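Local coordinates for conserved hypothetical secreted protein (Helicobacter pylori, PDB 4RNZ) that probably acts as a zinc-dependent M23-family metalloendopeptidase that trims peptidoglycan and so helps to determine cell shape, at residues N42-Y46 and A58-I62; P83-T87 and R143-V147; E90-L95 and F357-F363; M119-K123 and L257-R261; S234-V240 and K276-K282. All blocks are in the same frame, centred on the assembly; numbering follows the deposited sequence.

Contact 1 (N42-Y46 and A58-I62); sequences NVTYY and ALIPI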
# COMPACT_ATOMS: atom_id res chain seq x y z
N ASN A 42 3.86 6.15 -12.44
CA ASN A 42 2.41 6.27 -12.49
C ASN A 42 1.69 7.03 -11.39
O ASN A 42 0.48 7.18 -11.49
CB ASN A 42 1.75 4.89 -12.63
CG ASN A 42 1.61 4.50 -14.07
OD1 ASN A 42 2.59 4.12 -14.71
ND2 ASN A 42 0.40 4.62 -14.59
N VAL A 43 2.38 7.53 -10.37
CA VAL A 43 1.70 8.45 -9.46
C VAL A 43 1.35 9.75 -10.18
O VAL A 43 2.08 10.20 -11.06
CB VAL A 43 2.52 8.81 -8.21
CG1 VAL A 43 2.84 7.54 -7.44
CG2 VAL A 43 3.76 9.63 -8.56
N THR A 44 0.23 10.34 -9.79
CA THR A 44 -0.18 11.61 -10.34
C THR A 44 0.51 12.71 -9.51
O THR A 44 0.48 12.68 -8.29
CB THR A 44 -1.70 11.77 -10.27
OG1 THR A 44 -2.27 10.92 -11.25
CG2 THR A 44 -2.15 13.24 -10.55
N TYR A 45 1.13 13.67 -10.19
CA TYR A 45 1.80 14.75 -9.50
C TYR A 45 1.35 16.06 -10.13
O TYR A 45 0.67 16.07 -11.16
CB TYR A 45 3.33 14.60 -9.53
CG TYR A 45 3.99 14.75 -10.89
CD1 TYR A 45 3.83 13.76 -11.88
CD2 TYR A 45 4.80 15.85 -11.18
CE1 TYR A 45 4.44 13.89 -13.13
CE2 TYR A 45 5.41 15.99 -12.43
CZ TYR A 45 5.23 15.02 -13.39
OH TYR A 45 5.84 15.15 -14.61
N TYR A 46 1.77 17.15 -9.51
CA TYR A 46 1.28 18.48 -9.88
C TYR A 46 2.44 19.44 -10.02
O TYR A 46 3.36 19.46 -9.19
CB TYR A 46 0.28 19.00 -8.86
CG TYR A 46 -0.89 18.06 -8.62
CD1 TYR A 46 -0.78 17.01 -7.71
CD2 TYR A 46 -2.09 18.18 -9.34
CE1 TYR A 46 -1.83 16.13 -7.51
CE2 TYR A 46 -3.15 17.31 -9.13
CZ TYR A 46 -3.01 16.28 -8.21
OH TYR A 46 -4.02 15.39 -7.97
N ALA A 58 6.13 22.21 -7.41
CA ALA A 58 5.75 20.83 -7.68
C ALA A 58 5.30 20.13 -6.41
O ALA A 58 5.86 20.36 -5.32
CB ALA A 58 6.89 20.07 -8.31
N LEU A 59 4.27 19.28 -6.57
CA LEU A 59 3.77 18.45 -5.51
C LEU A 59 3.82 17.02 -6.03
O LEU A 59 3.13 16.68 -7.01
CB LEU A 59 2.35 18.85 -5.12
CG LEU A 59 2.16 20.25 -4.52
CD1 LEU A 59 0.68 20.53 -4.38
CD2 LEU A 59 2.87 20.39 -3.18
N ILE A 60 4.66 16.21 -5.40
CA ILE A 60 4.98 14.86 -5.85
C ILE A 60 4.75 13.88 -4.69
O ILE A 60 5.47 13.91 -3.69
CB ILE A 60 6.44 14.76 -6.33
CG1 ILE A 60 6.71 15.76 -7.47
CG2 ILE A 60 6.76 13.34 -6.79
CD1 ILE A 60 8.21 16.00 -7.71
N PRO A 61 3.73 13.02 -4.80
CA PRO A 61 3.42 12.17 -3.67
C PRO A 61 4.48 11.11 -3.47
O PRO A 61 4.97 10.57 -4.45
CB PRO A 61 2.11 11.49 -4.09
CG PRO A 61 1.60 12.26 -5.25
CD PRO A 61 2.79 12.84 -5.92
N ILE A 62 4.84 10.84 -2.22
CA ILE A 62 5.71 9.72 -1.89
C ILE A 62 4.99 8.62 -1.10
O ILE A 62 5.54 7.56 -0.92
CB ILE A 62 7.02 10.13 -1.19
CG1 ILE A 62 6.78 11.00 0.03
CG2 ILE A 62 7.95 10.88 -2.15
CD1 ILE A 62 8.09 11.41 0.68
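Two backbone hydrogen bonds define this piece of antiparallel hairpin: Tyr46 N to Leu59 O at 2.9 Å and Leu59 N to Tyr46 O at 2.8 Å. Tyr46 and Leu59 thus form a hydrogen-bonded pair with CA atoms 5.0 Å apart, and the short segment axes run at 159°. A CA-H...O contact from Ala58 CA to Tyr46 O (3.1 Å) supplements it. The pairing does not continue to Thr44 and Pro61: Pro61 has no amide hydrogen and the backbones diverge; CG of Pro61 lies 3.3 Å from Thr44 O. Apolar contacts fill in the rest. Tyr45 CB rests 4.1 Å from both Ile60 CG1 and Pro61 CD, Val43 CG2 meets Pro61 CD at 4.3 Å, and on the face shared by Tyr46 and Leu59 their CB atoms are 4.3 Å apart. In the N-terminal five-stranded antiparallel sheet, strand 44-49 is flanked also by strand 2-5 and strand 55-61 by strand 66-73, while Trp6 packs edge-to-face with Tyr45 and Arg146 of strand 136-146 covers Tyr46, Leu59 and Pro61.

Contact 2 (P83-T87 and R143-V147); sequences PIIFT and RDYRV. With GOL (glycerol), chain H; PO4 (phosphate ion), chain G.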
# COMPACT_ATOMS: atom_id res chain seq x y z
N PRO A 83 2.26 17.05 4.35
CA PRO A 83 1.03 16.24 4.24
C PRO A 83 0.29 16.45 2.92
O PRO A 83 0.41 17.52 2.30
CB PRO A 83 0.16 16.75 5.40
CG PRO A 83 1.10 17.38 6.35
CD PRO A 83 2.22 17.93 5.53
N ILE A 84 -0.43 15.42 2.49
CA ILE A 84 -1.36 15.46 1.38
C ILE A 84 -2.74 15.69 1.96
O ILE A 84 -3.19 14.94 2.85
CB ILE A 84 -1.38 14.16 0.57
CG1 ILE A 84 -0.01 13.85 -0.06
CG2 ILE A 84 -2.39 14.25 -0.55
CD1 ILE A 84 0.06 12.49 -0.74
N ILE A 85 -3.42 16.71 1.45
CA ILE A 85 -4.79 16.99 1.84
C ILE A 85 -5.70 16.24 0.89
O ILE A 85 -5.59 16.34 -0.33
CB ILE A 85 -5.13 18.51 1.83
CG1 ILE A 85 -4.21 19.28 2.77
CG2 ILE A 85 -6.57 18.73 2.28
CD1 ILE A 85 -4.25 20.79 2.56
N PHE A 86 -6.61 15.46 1.46
CA PHE A 86 -7.49 14.65 0.63
C PHE A 86 -8.86 14.47 1.24
O PHE A 86 -9.04 14.62 2.46
CB PHE A 86 -6.86 13.27 0.36
CG PHE A 86 -6.62 12.46 1.60
CD1 PHE A 86 -7.63 11.68 2.15
CD2 PHE A 86 -5.37 12.46 2.22
CE1 PHE A 86 -7.42 10.94 3.29
CE2 PHE A 86 -5.15 11.71 3.37
CZ PHE A 86 -6.17 10.95 3.90
N THR A 87 -9.81 14.12 0.38
CA THR A 87 -11.17 13.78 0.78
C THR A 87 -11.37 12.27 0.60
O THR A 87 -10.84 11.66 -0.33
CB THR A 87 -12.19 14.59 -0.05
OG1 THR A 87 -12.01 15.98 0.24
CG2 THR A 87 -13.60 14.23 0.32
N ARG A 143 -12.11 5.38 -0.86
CA ARG A 143 -11.15 5.83 -1.87
C ARG A 143 -10.78 7.26 -1.47
O ARG A 143 -11.63 7.97 -0.88
CB ARG A 143 -11.85 5.78 -3.21
CG ARG A 143 -11.05 5.31 -4.38
CD ARG A 143 -11.84 5.52 -5.69
NE ARG A 143 -12.79 4.47 -6.09
CZ ARG A 143 -12.46 3.22 -6.45
NH1 ARG A 143 -11.20 2.83 -6.38
NH2 ARG A 143 -13.40 2.35 -6.85
N ASP A 144 -9.54 7.67 -1.73
CA ASP A 144 -9.10 9.02 -1.36
C ASP A 144 -9.02 9.89 -2.62
O ASP A 144 -8.64 9.41 -3.68
CB ASP A 144 -7.76 9.00 -0.64
CG ASP A 144 -7.83 8.38 0.73
OD1 ASP A 144 -8.90 8.27 1.34
OD2 ASP A 144 -6.76 8.02 1.24
N TYR A 145 -9.41 11.16 -2.48
CA TYR A 145 -9.54 12.07 -3.63
C TYR A 145 -8.81 13.39 -3.38
O TYR A 145 -8.84 13.91 -2.27
CB TYR A 145 -11.01 12.42 -3.85
CG TYR A 145 -11.84 11.26 -4.31
CD1 TYR A 145 -12.31 10.30 -3.40
CD2 TYR A 145 -12.16 11.10 -5.64
CE1 TYR A 145 -13.08 9.22 -3.83
CE2 TYR A 145 -12.93 10.02 -6.08
CZ TYR A 145 -13.38 9.08 -5.17
OH TYR A 145 -14.15 8.01 -5.62
N ARG A 146 -8.18 13.90 -4.43
CA ARG A 146 -7.55 15.22 -4.43
C ARG A 146 -8.14 16.01 -5.55
O ARG A 146 -8.10 15.58 -6.71
CB ARG A 146 -6.05 15.12 -4.70
CG ARG A 146 -5.29 14.64 -3.52
CD ARG A 146 -3.84 14.53 -3.93
NE ARG A 146 -3.17 15.82 -3.87
CZ ARG A 146 -1.85 15.96 -3.87
NH1 ARG A 146 -1.10 14.86 -3.91
NH2 ARG A 146 -1.29 17.17 -3.79
N VAL A 147 -8.66 17.17 -5.20
CA VAL A 147 -9.52 18.00 -6.06
C VAL A 147 -10.37 17.16 -7.01
O VAL A 147 -10.28 17.25 -8.23
CB VAL A 147 -8.74 19.13 -6.75
CG1 VAL A 147 -7.71 18.58 -7.74
CG2 VAL A 147 -9.70 20.12 -7.42
C1 GOL H . -5.95 19.97 -2.18
O1 GOL H . -6.60 19.46 -1.01
C2 GOL H . -4.64 19.29 -2.56
O2 GOL H . -4.56 17.91 -2.16
C3 GOL H . -4.37 19.58 -4.03
O3 GOL H . -3.33 18.78 -4.59
P PO4 G . -16.39 8.91 -8.00
O1 PO4 G . -15.18 8.01 -7.73
O2 PO4 G . -16.84 8.63 -9.41
O3 PO4 G . -16.04 10.37 -7.85
O4 PO4 G . -17.54 8.66 -7.05
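Phe86 lays one face of its ring against the carboxylate of Asp144, with CD1 of Phe86 3.6 Å from CG of Asp144; that carboxylate is held by a salt bridge to Arg88. The overlap sits where the linker from strand 76-83 enters the next antiparallel sheet, and the first pair of strand 87-96 with strand 136-146 forms here. Thr87 and Tyr145 are a hydrogen-bonded pair: Thr87 N to Tyr145 O is 2.8 Å and Tyr145 N to Thr87 O 2.6 Å. Before Thr87 the chain veers off: the CA 84-to-87 and CA 143-to-146 directions lie 119° apart. Arg146 nevertheless follows it: Ile84 CG2 lies over the guanidinium, 3.7 Å from NH1 of Arg146. A glycerol, probably from the crystallisation liquor, links the two segments, hydrogen-bonded through its O2 to Ile85 O (2.6 Å) and through its O3 to Arg146 NH2 (2.7 Å). At the far end, Tyr145 OH meets a phosphate, probably of the same origin, in a very short 2.3 Å hydrogen bond to its O1.

Contact 3 (E90-L95 and F357-F363); sequences EKTLLL and FYLLEGF. With PO4 (phosphate ion), chain G.
Leu94 and Leu360 form the apolar centre, their CD1 atoms 3.8 Å apart on one face of an antiparallel strand pair; both are m,t rotamers. Tyr358 (m) shares that face, its CB 4.2 Å from Leu94 CB. On the reverse, Leu93 and Leu359, both t,p, meet at 4.2 Å (CB of Leu93 to CD1 of Leu359), and Leu95 CG lies 4.5 Å from Phe357 CB. Both backbones are extended, with segment axes 4.6 Å apart at closest and at 164°. Thr92-Leu360 and Leu94-Tyr358 are hydrogen-bonded pairs, N to O 2.8 Å both ways in each; Lys91-Glu361, Leu93-Leu359 and Leu95-Phe357 are non-hydrogen-bonded. C-terminal strand 357-361 thereby joins strand 87-96 of the second domain's sheet, across from strand 136-146. Gly362, with phi 70°, turns the chain away, but its N still donates a hydrogen bond to Glu90 O (2.8 Å); Thr92 (m) OG1 donates to Gly362 O (3.0 Å) and lies 3.3 Å from Phe363 CD1. Outermost, Lys91 NZ hydrogen-bonds O4 of a phosphate (3.1 Å).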
# COMPACT_ATOMS: atom_id res chain seq x y z
N GLU A 90 -16.78 6.82 0.89
CA GLU A 90 -17.10 5.43 1.20
C GLU A 90 -18.24 4.97 0.32
O GLU A 90 -19.22 5.70 0.12
CB GLU A 90 -17.47 5.31 2.67
CG GLU A 90 -17.67 3.89 3.18
CD GLU A 90 -18.14 3.88 4.60
OE1 GLU A 90 -19.10 4.62 4.91
OE2 GLU A 90 -17.55 3.15 5.42
N LYS A 91 -18.12 3.74 -0.20
CA LYS A 91 -19.16 3.10 -1.01
C LYS A 91 -19.39 1.69 -0.53
O LYS A 91 -18.51 1.06 0.07
CB LYS A 91 -18.77 3.04 -2.48
CG LYS A 91 -18.66 4.40 -3.14
CD LYS A 91 -18.78 4.34 -4.65
CE LYS A 91 -19.19 5.69 -5.22
NZ LYS A 91 -18.24 6.75 -4.77
N THR A 92 -20.58 1.18 -0.87
CA THR A 92 -20.90 -0.22 -0.68
C THR A 92 -21.27 -0.89 -1.98
O THR A 92 -22.29 -0.55 -2.61
CB THR A 92 -22.05 -0.39 0.31
OG1 THR A 92 -21.68 0.22 1.55
CG2 THR A 92 -22.34 -1.88 0.56
N LEU A 93 -20.45 -1.85 -2.39
CA LEU A 93 -20.77 -2.70 -3.51
C LEU A 93 -21.55 -3.91 -3.01
O LEU A 93 -21.08 -4.64 -2.13
CB LEU A 93 -19.49 -3.18 -4.19
CG LEU A 93 -19.65 -4.22 -5.30
CD1 LEU A 93 -20.47 -3.68 -6.46
CD2 LEU A 93 -18.26 -4.62 -5.78
N LEU A 94 -22.73 -4.12 -3.58
CA LEU A 94 -23.49 -5.36 -3.40
C LEU A 94 -23.61 -6.08 -4.75
O LEU A 94 -24.00 -5.49 -5.77
CB LEU A 94 -24.88 -5.06 -2.87
CG LEU A 94 -24.98 -4.21 -1.61
CD1 LEU A 94 -26.45 -3.90 -1.34
CD2 LEU A 94 -24.35 -4.91 -0.41
N LEU A 95 -23.30 -7.36 -4.76
CA LEU A 95 -23.19 -8.05 -6.03
C LEU A 95 -23.76 -9.46 -5.94
O LEU A 95 -23.52 -10.17 -4.95
CB LEU A 95 -21.72 -8.07 -6.39
CG LEU A 95 -21.27 -8.43 -7.79
CD1 LEU A 95 -19.98 -7.66 -8.04
CD2 LEU A 95 -21.06 -9.94 -7.90
N PHE A 357 -26.13 -5.99 -9.54
CA PHE A 357 -25.27 -5.29 -8.60
C PHE A 357 -25.82 -3.94 -8.19
O PHE A 357 -26.66 -3.38 -8.89
CB PHE A 357 -23.89 -5.11 -9.21
CG PHE A 357 -23.83 -4.06 -10.28
CD1 PHE A 357 -23.66 -2.72 -9.94
CD2 PHE A 357 -23.94 -4.41 -11.61
CE1 PHE A 357 -23.60 -1.75 -10.92
CE2 PHE A 357 -23.88 -3.44 -12.60
CZ PHE A 357 -23.71 -2.11 -12.26
N TYR A 358 -25.34 -3.44 -7.06
CA TYR A 358 -25.62 -2.10 -6.56
C TYR A 358 -24.31 -1.49 -6.07
O TYR A 358 -23.57 -2.15 -5.36
CB TYR A 358 -26.60 -2.15 -5.39
CG TYR A 358 -27.98 -2.53 -5.80
CD1 TYR A 358 -28.35 -3.86 -5.86
CD2 TYR A 358 -28.92 -1.56 -6.18
CE1 TYR A 358 -29.61 -4.24 -6.27
CE2 TYR A 358 -30.20 -1.92 -6.58
CZ TYR A 358 -30.53 -3.27 -6.62
OH TYR A 358 -31.78 -3.69 -7.03
N LEU A 359 -24.04 -0.25 -6.46
CA LEU A 359 -22.92 0.51 -5.94
C LEU A 359 -23.52 1.70 -5.25
O LEU A 359 -24.00 2.64 -5.88
CB LEU A 359 -21.96 0.92 -7.07
CG LEU A 359 -20.68 1.62 -6.57
CD1 LEU A 359 -19.88 0.68 -5.67
CD2 LEU A 359 -19.85 2.09 -7.76
N LEU A 360 -23.47 1.65 -3.93
CA LEU A 360 -24.20 2.54 -3.07
C LEU A 360 -23.29 3.52 -2.39
O LEU A 360 -22.15 3.20 -2.03
CB LEU A 360 -24.87 1.74 -1.96
CG LEU A 360 -25.78 0.63 -2.47
CD1 LEU A 360 -26.37 -0.08 -1.26
CD2 LEU A 360 -26.85 1.20 -3.39
N GLU A 361 -23.84 4.70 -2.17
CA GLU A 361 -23.12 5.76 -1.52
C GLU A 361 -23.13 5.49 -0.03
O GLU A 361 -24.19 5.22 0.53
CB GLU A 361 -23.80 7.09 -1.81
CG GLU A 361 -22.92 8.28 -1.54
CD GLU A 361 -23.65 9.57 -1.82
OE1 GLU A 361 -24.64 9.85 -1.10
OE2 GLU A 361 -23.25 10.29 -2.76
N GLY A 362 -21.97 5.43 0.57
CA GLY A 362 -21.86 5.30 1.96
C GLY A 362 -22.30 3.94 2.43
O GLY A 362 -22.53 3.08 1.63
N PHE A 363 -22.23 3.68 3.70
CA PHE A 363 -22.58 2.39 4.22
C PHE A 363 -23.51 2.39 5.47
O PHE A 363 -24.64 2.00 5.38
CB PHE A 363 -21.30 1.71 4.60
CG PHE A 363 -21.47 0.40 5.28
CD1 PHE A 363 -22.26 -0.56 4.75
CD2 PHE A 363 -20.82 0.14 6.45
CE1 PHE A 363 -22.42 -1.76 5.36
CE2 PHE A 363 -20.98 -1.06 7.08
CZ PHE A 363 -21.78 -2.01 6.53
P PO4 G . -16.39 8.91 -8.00
O1 PO4 G . -15.18 8.01 -7.73
O2 PO4 G . -16.84 8.63 -9.41
O3 PO4 G . -16.04 10.37 -7.85
O4 PO4 G . -17.54 8.66 -7.05

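Contact 4 (M119-K123 and L257-R261); sequences MNAYK and LNELR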
# COMPACT_ATOMS: atom_id res chain seq x y z
N MET A 119 -9.46 -10.34 -4.53
CA MET A 119 -8.89 -11.64 -4.87
C MET A 119 -7.80 -11.96 -3.85
O MET A 119 -7.75 -13.05 -3.30
CB MET A 119 -8.28 -11.63 -6.27
CG MET A 119 -9.20 -11.32 -7.45
SD MET A 119 -10.75 -12.24 -7.54
CE MET A 119 -11.81 -11.19 -6.57
N ASN A 120 -6.95 -10.97 -3.58
CA ASN A 120 -5.85 -11.15 -2.64
C ASN A 120 -6.31 -11.39 -1.21
O ASN A 120 -5.74 -12.21 -0.51
CB ASN A 120 -4.86 -9.97 -2.74
CG ASN A 120 -3.93 -10.10 -3.93
OD1 ASN A 120 -3.45 -11.19 -4.24
ND2 ASN A 120 -3.63 -8.97 -4.59
N ALA A 121 -7.34 -10.67 -0.77
CA ALA A 121 -7.88 -10.80 0.56
C ALA A 121 -8.47 -12.18 0.80
O ALA A 121 -8.44 -12.67 1.91
CB ALA A 121 -8.96 -9.75 0.81
N TYR A 122 -9.02 -12.78 -0.24
CA TYR A 122 -9.62 -14.10 -0.15
C TYR A 122 -8.75 -15.19 -0.80
O TYR A 122 -9.24 -16.26 -1.15
CB TYR A 122 -11.01 -14.06 -0.79
CG TYR A 122 -12.06 -13.47 0.11
CD1 TYR A 122 -12.71 -14.26 1.06
CD2 TYR A 122 -12.40 -12.14 0.04
CE1 TYR A 122 -13.66 -13.73 1.92
CE2 TYR A 122 -13.37 -11.60 0.87
CZ TYR A 122 -13.99 -12.39 1.82
OH TYR A 122 -14.95 -11.86 2.65
N LYS A 123 -7.45 -14.93 -0.94
CA LYS A 123 -6.62 -15.84 -1.73
C LYS A 123 -6.59 -17.28 -1.21
O LYS A 123 -6.53 -18.22 -2.01
CB LYS A 123 -5.18 -15.34 -1.93
CG LYS A 123 -4.71 -15.68 -3.33
CD LYS A 123 -3.21 -15.64 -3.55
CE LYS A 123 -2.95 -15.83 -5.04
NZ LYS A 123 -1.50 -15.89 -5.40
N LEU A 257 4.60 -10.18 -3.79
CA LEU A 257 3.85 -11.36 -3.39
C LEU A 257 2.45 -10.90 -3.05
O LEU A 257 2.25 -10.14 -2.09
CB LEU A 257 4.50 -12.05 -2.17
CG LEU A 257 3.77 -13.31 -1.69
CD1 LEU A 257 3.90 -14.44 -2.72
CD2 LEU A 257 4.29 -13.78 -0.34
N ASN A 258 1.47 -11.39 -3.82
CA ASN A 258 0.09 -10.97 -3.66
C ASN A 258 0.03 -9.44 -3.64
O ASN A 258 0.57 -8.82 -4.53
CB ASN A 258 -0.54 -11.62 -2.43
CG ASN A 258 -0.52 -13.15 -2.48
OD1 ASN A 258 -0.30 -13.74 -3.53
ND2 ASN A 258 -0.76 -13.77 -1.35
N GLU A 259 -0.58 -8.82 -2.63
CA GLU A 259 -0.66 -7.36 -2.58
C GLU A 259 0.54 -6.68 -1.90
O GLU A 259 0.53 -5.46 -1.70
CB GLU A 259 -1.99 -6.91 -1.96
CG GLU A 259 -2.21 -7.19 -0.47
CD GLU A 259 -2.87 -8.54 -0.19
OE1 GLU A 259 -2.25 -9.58 -0.53
OE2 GLU A 259 -3.99 -8.57 0.39
N LEU A 260 1.58 -7.46 -1.60
CA LEU A 260 2.79 -6.91 -1.02
C LEU A 260 3.90 -6.59 -2.00
O LEU A 260 4.18 -7.33 -2.96
CB LEU A 260 3.37 -7.81 0.10
CG LEU A 260 2.56 -8.09 1.37
CD1 LEU A 260 3.39 -8.87 2.41
CD2 LEU A 260 2.01 -6.83 2.02
N ARG A 261 4.58 -5.50 -1.71
CA ARG A 261 5.87 -5.21 -2.30
C ARG A 261 6.89 -5.04 -1.15
O ARG A 261 6.68 -4.25 -0.22
CB ARG A 261 5.74 -3.93 -3.10
CG ARG A 261 6.96 -3.41 -3.81
CD ARG A 261 6.58 -2.11 -4.54
NE ARG A 261 7.70 -1.24 -4.40
CZ ARG A 261 7.77 -0.09 -3.76
NH1 ARG A 261 6.71 0.53 -3.23
NH2 ARG A 261 8.96 0.46 -3.68
O HOH W 1 -3.24 -11.71 0.53
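Four side chains do most of the work here, where the C-terminal end of helix 112-121 faces the tip of a tight hairpin. Asn258 and Glu259 are the central residues of a type II' turn, closed by Leu260 N to Leu257 O at 2.8 Å. Asn258 takes phi 50° and an m rotamer, which brings OD1 to Lys123, just beyond the helix, while its CB faces Asn120; Glu259 is p with chi2 near -91°, so its carboxylate curls toward Asn120. Asn120 (m, like Asn258) faces both: its OD1 is 3.5 Å from Asn258 CB and its CB 3.4 Å from Glu259 OE1. Lys123 starts from a chi1 between wells (-142°) but is trans thereafter, long enough for NZ to donate to Asn258 OD1 at 3.1 Å. One water bridges the segments, 2.8 Å from Asn120 O and 2.6 Å from Glu259 OE1. With 220 Å² buried, one direct hydrogen bond and a water bridge, the second domain meets the M23 peptidase domain here through a small, polar, partly solvated interface.

Contact 5 (S234-V240 and K276-K282); sequences SASDGRV and KGSFVKK
Asp237 OD1 accepts Lys282 N at 2.8 Å, and Arg239 NE donates to Gly277 O at 3.0 Å, tying down both ends of 276-282. Gly238 and Val280 are an antiparallel hydrogen-bonded pair (Gly238 N to Val280 O 3.0 Å, Val280 N to Gly238 O 2.8 Å), and Arg239-Phe279 is the non-hydrogen-bonded pair beside it, CA atoms 4.4 Å apart. Val240 then faces both Gly277 and Ser278, a G1-type beta bulge: Val240 N donates to Ser278 O and Gly277 N to Val240 O, both at 2.9 Å. Gly238 (phi 162°, psi -165°) and Gly277 (80°, -10°) hold backbone angles at which a CB would strike the preceding carbonyl. Ser234 OG, chi1 180°, makes a very short 2.4 Å hydrogen bond to Ser236 O. Arg239 is trans throughout and lays CD over the Phe279 ring (m), 4.0 Å from its centroid, a CH-pi contact on the exposed face. On the buried face, Val240 (t) and Val280 (m) touch, CG2 of Val240 to CG1 of Val280 3.9 Å, with Leu274 packed on both and Ile255 against Val280. Short strand 279-280 is thus paired with strand 238-243 in the antiparallel sheet of the M23 peptidase domain.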
# COMPACT_ATOMS: atom_id res chain seq x y z
N SER A 234 15.50 -13.22 1.67
CA SER A 234 14.12 -12.80 1.40
C SER A 234 13.20 -13.14 2.56
O SER A 234 13.17 -14.27 3.03
CB SER A 234 13.57 -13.48 0.13
OG SER A 234 12.24 -13.05 -0.12
N ALA A 235 12.42 -12.16 3.00
CA ALA A 235 11.49 -12.37 4.11
C ALA A 235 10.30 -13.19 3.70
O ALA A 235 9.52 -13.60 4.57
CB ALA A 235 11.01 -11.04 4.64
N SER A 236 10.13 -13.41 2.38
CA SER A 236 8.99 -14.11 1.84
C SER A 236 9.30 -14.76 0.49
O SER A 236 10.34 -14.50 -0.13
CB SER A 236 7.83 -13.15 1.61
OG SER A 236 8.13 -12.27 0.53
N ASP A 237 8.36 -15.58 0.04
CA ASP A 237 8.32 -15.99 -1.34
C ASP A 237 7.97 -14.77 -2.14
O ASP A 237 7.41 -13.80 -1.61
CB ASP A 237 7.21 -17.01 -1.61
CG ASP A 237 7.50 -18.38 -1.02
OD1 ASP A 237 8.58 -18.61 -0.42
OD2 ASP A 237 6.61 -19.22 -1.18
N GLY A 238 8.28 -14.82 -3.43
CA GLY A 238 7.77 -13.81 -4.35
C GLY A 238 8.53 -13.74 -5.64
O GLY A 238 9.31 -14.64 -5.97
N ARG A 239 8.31 -12.65 -6.36
CA ARG A 239 8.97 -12.42 -7.65
C ARG A 239 9.67 -11.08 -7.66
O ARG A 239 9.10 -10.07 -7.24
CB ARG A 239 7.95 -12.47 -8.80
CG ARG A 239 8.61 -12.63 -10.16
CD ARG A 239 7.60 -12.82 -11.27
NE ARG A 239 8.25 -13.06 -12.56
CZ ARG A 239 7.61 -13.26 -13.71
NH1 ARG A 239 6.28 -13.26 -13.74
NH2 ARG A 239 8.29 -13.47 -14.84
N VAL A 240 10.90 -11.07 -8.15
CA VAL A 240 11.67 -9.84 -8.22
C VAL A 240 11.05 -8.91 -9.25
O VAL A 240 10.86 -9.30 -10.38
CB VAL A 240 13.13 -10.10 -8.61
CG1 VAL A 240 13.91 -8.79 -8.74
CG2 VAL A 240 13.78 -10.98 -7.58
N LYS A 276 15.54 -9.47 -12.37
CA LYS A 276 14.17 -9.10 -12.67
C LYS A 276 13.39 -10.32 -13.15
O LYS A 276 13.85 -11.08 -13.99
CB LYS A 276 14.18 -8.01 -13.74
CG LYS A 276 12.94 -7.15 -13.77
CD LYS A 276 13.28 -5.78 -14.34
CE LYS A 276 12.07 -4.86 -14.43
NZ LYS A 276 10.83 -5.57 -14.86
N GLY A 277 12.21 -10.52 -12.58
CA GLY A 277 11.44 -11.71 -12.87
C GLY A 277 11.82 -13.00 -12.15
O GLY A 277 11.07 -13.97 -12.22
N SER A 278 12.96 -13.04 -11.44
CA SER A 278 13.32 -14.26 -10.70
C SER A 278 12.24 -14.56 -9.67
O SER A 278 11.76 -13.65 -9.01
CB SER A 278 14.64 -14.13 -9.95
OG SER A 278 15.75 -14.01 -10.82
N PHE A 279 11.86 -15.82 -9.56
CA PHE A 279 11.06 -16.25 -8.43
C PHE A 279 12.01 -16.56 -7.27
O PHE A 279 13.03 -17.23 -7.48
CB PHE A 279 10.21 -17.46 -8.80
CG PHE A 279 9.06 -17.12 -9.69
CD1 PHE A 279 9.26 -16.88 -11.04
CD2 PHE A 279 7.78 -16.99 -9.17
CE1 PHE A 279 8.19 -16.55 -11.87
CE2 PHE A 279 6.71 -16.67 -9.99
CZ PHE A 279 6.92 -16.44 -11.34
N VAL A 280 11.69 -16.03 -6.09
CA VAL A 280 12.49 -16.29 -4.87
C VAL A 280 11.68 -16.98 -3.78
O VAL A 280 10.46 -16.87 -3.72
CB VAL A 280 13.07 -14.99 -4.26
CG1 VAL A 280 13.82 -14.18 -5.32
CG2 VAL A 280 11.98 -14.16 -3.61
N LYS A 281 12.39 -17.69 -2.89
CA LYS A 281 11.73 -18.36 -1.79
C LYS A 281 12.05 -17.65 -0.51
O LYS A 281 13.13 -17.07 -0.38
CB LYS A 281 12.20 -19.81 -1.69
CG LYS A 281 11.53 -20.73 -2.69
CD LYS A 281 11.80 -22.18 -2.29
CE LYS A 281 11.36 -23.15 -3.37
NZ LYS A 281 9.90 -23.05 -3.61
N LYS A 282 11.13 -17.71 0.44
CA LYS A 282 11.41 -17.22 1.75
C LYS A 282 12.70 -17.89 2.24
O LYS A 282 12.84 -19.10 2.11
CB LYS A 282 10.25 -17.53 2.70
CG LYS A 282 10.50 -17.04 4.11
CD LYS A 282 9.22 -16.80 4.89
CE LYS A 282 8.74 -18.06 5.55
NZ LYS A 282 7.63 -17.73 6.49

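Contacts 1 and 2 are neighbours, centres 12 Å apart: Arg146 of contact 2 packs on Tyr46, Leu59 and Pro61 of contact 1, tying the N-terminal sheet to the second. Contact 3 lies further along that second sheet, 21 Å from contact 2 between centres; the two share strand 87-96 and a phosphate. Its late strand closes a chain loop enclosing contacts 4 and 5, so the C-terminal end returns to the second domain after the peptidase domain is built. Contacts 4 and 5, centres 14 Å apart, reach the same peptidase sheet and touch through Leu257 on Ser236, Asp237 and Gly238. Contacts 3 and 5, centres 36 Å apart, lie on opposite sides of the chain's centre.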